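Local coordinates for protein lipase chaperone (Burkholderia glumae, PDB 2ES4) that helps an extracellular lipase to fold during its passage through the periplasm, at residues B[252-257]-B[268-273]; B[192-197]-B[213-218]. One frame throughout, in Å; residues are numbered along the deposited sequence.

Contact 1 of 2, residues B[252-257]-B[268-273]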
loop_
_atom_site.group_PDB
_atom_site.type_symbol
_atom_site.label_atom_id
_atom_site.label_comp_id
_atom_site.label_asym_id
_atom_site.label_seq_id
_atom_site.Cartn_x
_atom_site.Cartn_y
_atom_site.Cartn_z
ATOM N N GLN B 252 -13.726 3.854 32.566
ATOM C CA GLN B 252 -13.718 5.196 31.984
ATOM C C GLN B 252 -13.873 5.115 30.472
ATOM O O GLN B 252 -14.590 5.921 29.870
ATOM C CB GLN B 252 -12.430 5.930 32.315
ATOM C CG GLN B 252 -12.227 6.209 33.789
ATOM C CD GLN B 252 -10.900 6.878 34.063
ATOM O OE1 GLN B 252 -9.856 6.443 33.575
ATOM N NE2 GLN B 252 -10.932 7.953 34.841
ATOM N N MET B 253 -13.214 4.123 29.874
ATOM C CA MET B 253 -13.287 3.893 28.433
ATOM C C MET B 253 -14.738 3.591 28.058
ATOM O O MET B 253 -15.282 4.211 27.153
ATOM C CB MET B 253 -12.396 2.717 28.035
ATOM C CG MET B 253 -12.478 2.323 26.567
ATOM S SD MET B 253 -11.827 3.533 25.409
ATOM C CE MET B 253 -10.096 3.108 25.442
ATOM N N ARG B 254 -15.368 2.694 28.813
ATOM C CA ARG B 254 -16.756 2.321 28.573
ATOM C C ARG B 254 -17.689 3.520 28.701
ATOM O O ARG B 254 -18.496 3.762 27.814
ATOM C CB ARG B 254 -17.211 1.244 29.548
ATOM C CG ARG B 254 -18.620 0.696 29.258
ATOM C CD ARG B 254 -19.123 -0.254 30.333
ATOM N NE ARG B 254 -18.227 -1.391 30.556
ATOM C CZ ARG B 254 -17.442 -1.532 31.622
ATOM N NH1 ARG B 254 -17.438 -0.606 32.576
ATOM N NH2 ARG B 254 -16.645 -2.584 31.727
ATOM N N ALA B 255 -17.533 4.282 29.782
ATOM C CA ALA B 255 -18.372 5.454 30.045
ATOM C C ALA B 255 -18.301 6.522 28.964
ATOM O O ALA B 255 -19.335 6.953 28.444
ATOM C CB ALA B 255 -18.032 6.055 31.392
ATOM N N GLN B 256 -17.082 6.908 28.596
ATOM C CA GLN B 256 -16.883 7.925 27.578
ATOM C C GLN B 256 -17.325 7.497 26.180
ATOM O O GLN B 256 -17.963 8.271 25.459
ATOM C CB GLN B 256 -15.428 8.394 27.558
ATOM C CG GLN B 256 -15.167 9.570 26.615
ATOM C CD GLN B 256 -16.106 10.738 26.865
ATOM O OE1 GLN B 256 -16.243 11.208 27.999
ATOM N NE2 GLN B 256 -16.797 11.176 25.815
ATOM N N ILE B 257 -16.985 6.272 25.801
ATOM C CA ILE B 257 -17.365 5.764 24.491
ATOM C C ILE B 257 -18.871 5.528 24.386
ATOM O O ILE B 257 -19.459 5.752 23.327
ATOM C CB ILE B 257 -16.597 4.475 24.145
ATOM C CG1 ILE B 257 -15.100 4.757 24.037
ATOM C CG2 ILE B 257 -17.076 3.882 22.821
ATOM C CD1 ILE B 257 -14.723 5.746 22.946
ATOM N N ARG B 268 -16.980 -3.162 23.648
ATOM C CA ARG B 268 -15.835 -3.695 22.907
ATOM C C ARG B 268 -14.549 -2.957 23.268
ATOM O O ARG B 268 -13.505 -3.588 23.458
ATOM C CB ARG B 268 -16.066 -3.611 21.402
ATOM C CG ARG B 268 -17.179 -4.512 20.894
ATOM C CD ARG B 268 -17.217 -4.539 19.386
ATOM N NE ARG B 268 -17.564 -3.238 18.818
ATOM C CZ ARG B 268 -18.777 -2.891 18.385
ATOM N NH1 ARG B 268 -19.787 -3.750 18.449
ATOM N NH2 ARG B 268 -18.965 -1.697 17.840
ATOM N N ALA B 269 -14.643 -1.634 23.399
ATOM C CA ALA B 269 -13.492 -0.800 23.757
ATOM C C ALA B 269 -13.018 -1.070 25.181
ATOM O O ALA B 269 -11.809 -1.089 25.442
ATOM C CB ALA B 269 -13.820 0.664 23.579
ATOM N N ALA B 270 -13.967 -1.289 26.091
ATOM C CA ALA B 270 -13.658 -1.586 27.491
ATOM C C ALA B 270 -12.959 -2.935 27.593
ATOM O O ALA B 270 -11.973 -3.065 28.321
ATOM C CB ALA B 270 -14.918 -1.590 28.331
ATOM N N GLN B 271 -13.439 -3.913 26.824
ATOM C CA GLN B 271 -12.834 -5.244 26.809
ATOM C C GLN B 271 -11.424 -5.157 26.232
ATOM O O GLN B 271 -10.514 -5.834 26.712
ATOM C CB GLN B 271 -13.665 -6.233 25.990
ATOM C CG GLN B 271 -13.172 -7.687 26.076
ATOM C CD GLN B 271 -13.189 -8.228 27.499
ATOM O OE1 GLN B 271 -14.251 -8.373 28.102
ATOM N NE2 GLN B 271 -12.011 -8.498 28.049
ATOM N N MET B 272 -11.255 -4.300 25.224
ATOM C CA MET B 272 -9.950 -4.089 24.596
ATOM C C MET B 272 -8.961 -3.575 25.646
ATOM O O MET B 272 -7.832 -4.067 25.730
ATOM C CB MET B 272 -10.059 -3.084 23.451
ATOM C CG MET B 272 -8.722 -2.708 22.814
ATOM S SD MET B 272 -8.857 -1.256 21.774
ATOM C CE MET B 272 -8.901 -0.002 23.023
ATOM N N GLN B 273 -9.408 -2.621 26.464
ATOM C CA GLN B 273 -8.568 -2.071 27.530
ATOM C C GLN B 273 -8.211 -3.131 28.548
ATOM O O GLN B 273 -7.055 -3.225 28.972
ATOM C CB GLN B 273 -9.251 -0.912 28.254
ATOM C CG GLN B 273 -9.209 0.411 27.539
ATOM C CD GLN B 273 -7.802 0.878 27.200
ATOM O OE1 GLN B 273 -7.213 0.434 26.216
ATOM N NE2 GLN B 273 -7.270 1.796 27.995
#
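Met253 drops its side chain into a pocket on the facing helix formed by Ala269, Ala270, Met272 and Gln273, a knob-into-hole fit between two nearly antiparallel helices. The segment axes run 159° apart and come within 8.0 Å of each other, a close approach that the small methyls of Ala269 and Ala270 permit. Along the methionine, CB lies beside CG of Gln273. CG, which chi1 (176°) sets anti to the backbone N, meets both the carbonyl O and the CB of Ala269. SD of Met253 passes 3.9 Å from Ala269 CB. The chain bends at chi2 and chi3, and Met253 CE arrives 3.5 Å from Gln273 CG. Met253 CE also lies 4.1 Å from Met272 CE. The methionine and glutamine side chains cross at about a right angle, CE lying against CG and the amide carbon CD of Gln273, whose NE2 is bonded elsewhere, to the carbonyl O of Ala248. One turn on, Ile257 touches the same alanine, its CG1 4.3 Å from Ala269 CB. The Ala270 methyl, part of the hole round Met253, also rests 3.8 Å from Arg254 CB and lies obliquely to the guanidinium, whose NH1 forms a salt bridge with Asp251 of its own helix. Leu243 of helix 221-245 also packs on Met253 and Ile257, so the pair belongs to a three-helix cluster. The flexible, unbranched methionine can follow the contour of the alanines, and Arg254 and Gln273 find their strongest polar partners outside the two segments, so the join rests on van der Waals contact, mostly between apolar groups.

Contact 2 of 2, residues B[192-197]-B[213-218]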
loop_
_atom_site.group_PDB
_atom_site.type_symbol
_atom_site.label_atom_id
_atom_site.label_comp_id
_atom_site.label_asym_id
_atom_site.label_seq_id
_atom_site.Cartn_x
_atom_site.Cartn_y
_atom_site.Cartn_z
ATOM N N LEU B 192 -2.951 19.519 -6.543
ATOM C CA LEU B 192 -1.770 20.183 -7.084
ATOM C C LEU B 192 -1.678 21.623 -6.588
ATOM O O LEU B 192 -0.584 22.157 -6.392
ATOM C CB LEU B 192 -1.800 20.153 -8.607
ATOM C CG LEU B 192 -0.509 20.526 -9.314
ATOM C CD1 LEU B 192 0.623 19.626 -8.850
ATOM C CD2 LEU B 192 -0.704 20.384 -10.749
ATOM N N GLU B 193 -2.842 22.218 -6.338
ATOM C CA GLU B 193 -2.927 23.577 -5.831
ATOM C C GLU B 193 -2.496 23.665 -4.384
ATOM O O GLU B 193 -1.633 24.473 -4.046
ATOM C CB GLU B 193 -4.346 24.119 -5.969
ATOM C CG GLU B 193 -4.648 24.717 -7.325
ATOM C CD GLU B 193 -3.739 25.888 -7.658
ATOM O OE1 GLU B 193 -3.703 26.861 -6.870
ATOM O OE2 GLU B 193 -3.047 25.824 -8.696
ATOM N N ARG B 194 -3.061 22.795 -3.549
ATOM C CA ARG B 194 -2.739 22.752 -2.125
ATOM C C ARG B 194 -1.239 22.596 -1.898
ATOM O O ARG B 194 -0.686 23.175 -0.967
ATOM C CB ARG B 194 -3.469 21.608 -1.440
ATOM C CG ARG B 194 -4.969 21.642 -1.596
ATOM C CD ARG B 194 -5.631 20.737 -0.588
ATOM N NE ARG B 194 -5.101 19.377 -0.638
ATOM C CZ ARG B 194 -5.347 18.440 0.272
ATOM N NH1 ARG B 194 -4.817 17.234 0.136
ATOM N NH2 ARG B 194 -6.128 18.699 1.312
ATOM N N ILE B 195 -0.587 21.872 -2.808
ATOM C CA ILE B 195 0.854 21.652 -2.744
ATOM C C ILE B 195 1.599 22.945 -3.065
ATOM O O ILE B 195 2.574 23.282 -2.391
ATOM C CB ILE B 195 1.307 20.558 -3.724
ATOM C CG1 ILE B 195 0.528 19.272 -3.460
ATOM C CG2 ILE B 195 2.809 20.294 -3.565
ATOM C CD1 ILE B 195 0.827 18.175 -4.417
ATOM N N ARG B 196 1.127 23.663 -4.088
ATOM C CA ARG B 196 1.731 24.927 -4.505
ATOM C C ARG B 196 1.595 25.964 -3.402
ATOM O O ARG B 196 2.575 26.593 -3.017
ATOM C CB ARG B 196 1.066 25.448 -5.777
ATOM N N ILE B 197 0.384 26.085 -2.856
ATOM C CA ILE B 197 0.099 27.025 -1.775
ATOM C C ILE B 197 0.983 26.733 -0.559
ATOM O O ILE B 197 1.498 27.656 0.076
ATOM C CB ILE B 197 -1.373 26.955 -1.345
ATOM C CG1 ILE B 197 -2.292 27.310 -2.518
ATOM C CG2 ILE B 197 -1.619 27.890 -0.164
ATOM C CD1 ILE B 197 -3.778 27.200 -2.220
ATOM N N ALA B 213 -8.058 27.469 2.886
ATOM C CA ALA B 213 -9.443 27.486 3.363
ATOM C C ALA B 213 -10.393 27.796 2.207
ATOM O O ALA B 213 -11.452 27.176 2.081
ATOM C CB ALA B 213 -9.612 28.515 4.465
ATOM N N ALA B 214 -9.968 28.717 1.341
ATOM C CA ALA B 214 -10.746 29.118 0.173
ATOM C C ALA B 214 -10.682 28.041 -0.895
ATOM O O ALA B 214 -11.702 27.673 -1.466
ATOM C CB ALA B 214 -10.229 30.428 -0.382
ATOM N N LEU B 215 -9.479 27.520 -1.136
ATOM C CA LEU B 215 -9.270 26.471 -2.128
ATOM C C LEU B 215 -10.145 25.260 -1.814
ATOM O O LEU B 215 -10.713 24.643 -2.723
ATOM C CB LEU B 215 -7.791 26.070 -2.173
ATOM C CG LEU B 215 -7.270 25.154 -3.285
ATOM C CD1 LEU B 215 -7.710 23.738 -3.091
ATOM C CD2 LEU B 215 -7.703 25.677 -4.648
ATOM N N ASP B 216 -10.232 24.927 -0.527
ATOM C CA ASP B 216 -11.043 23.811 -0.072
ATOM C C ASP B 216 -12.542 24.107 -0.146
ATOM O O ASP B 216 -13.360 23.335 0.354
ATOM C CB ASP B 216 -10.663 23.378 1.342
ATOM C CG ASP B 216 -9.300 22.728 1.404
ATOM O OD1 ASP B 216 -9.092 21.679 0.758
ATOM O OD2 ASP B 216 -8.431 23.271 2.110
ATOM N N ALA B 217 -12.890 25.197 -0.822
ATOM C CA ALA B 217 -14.277 25.595 -1.000
ATOM C C ALA B 217 -14.672 25.401 -2.461
ATOM O O ALA B 217 -15.736 25.852 -2.891
ATOM C CB ALA B 217 -14.470 27.046 -0.577
ATOM N N GLN B 218 -13.811 24.716 -3.212
ATOM C CA GLN B 218 -14.048 24.450 -4.626
ATOM C C GLN B 218 -14.378 22.986 -4.889
ATOM O O GLN B 218 -14.488 22.565 -6.042
ATOM C CB GLN B 218 -12.832 24.866 -5.454
#
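A chi1 of -170° sets Leu215 CG anti to the backbone N, pointing the branch at helix 177-198, and both methyls touch that helix, where Arg194, with CG anti to its carbonyl carbon (chi1 -57°), brings its aliphatic chain to meet them. The two methyls divide the work: CD1 lies 3.8 Å from Arg194 CG, while CD2 lies 3.9 Å from Glu193 CB. Each of these two polar residues crosses the leucine at about a right angle and offers it methylene groups near the backbone, so a long charged residue can cover an apolar one at a partly exposed site. Ile197, one turn after Glu193, closes in with its CD1 4.2 Å from Leu215 CB, and His190 of the same helix also touches the leucine. The motif is a helical hairpin: the short helix 208-215 folds back against helix 177-198 and ends here, Asp216 being the first residue to leave helical torsions. A type I turn from Leu215 to Gln218 follows, its bond running from Gln218 N to Leu215 O. An acidic residue is consistent with this place beside Arg194: Asp216 OD1 is 3.8 Å from Arg194 CD and 4.2 Å from NH2, too far for a salt bridge, and the guanidinium and carboxylate planes stand 89° apart. Attraction between these opposite charges is probably loose, and the Arg194 NH1 pairing with Asp191 is likewise long and weak. Apolar side chains from the chain of another protein pack on Leu192, Arg194 and Ile195.

Overall arrangement
From the N terminus the chain comes first to contact 2, where helix 177-198 and the end of helix 208-215 meet and close a loop of 15 residues. It then runs on through the long helix 221-245 to contact 1, where helix 250-258 folds against helix 263-294 and closes a shorter loop of 10 residues. The two are in series, neither nesting nor crossing, since contact 2 is complete before contact 1 begins. Their centres stand about 39 Å apart and their nearest atoms about 27 Å. Contact 2 is a surface join and contact 1 a buried one; each ties together helices close in sequence within this all-helical, extended chain.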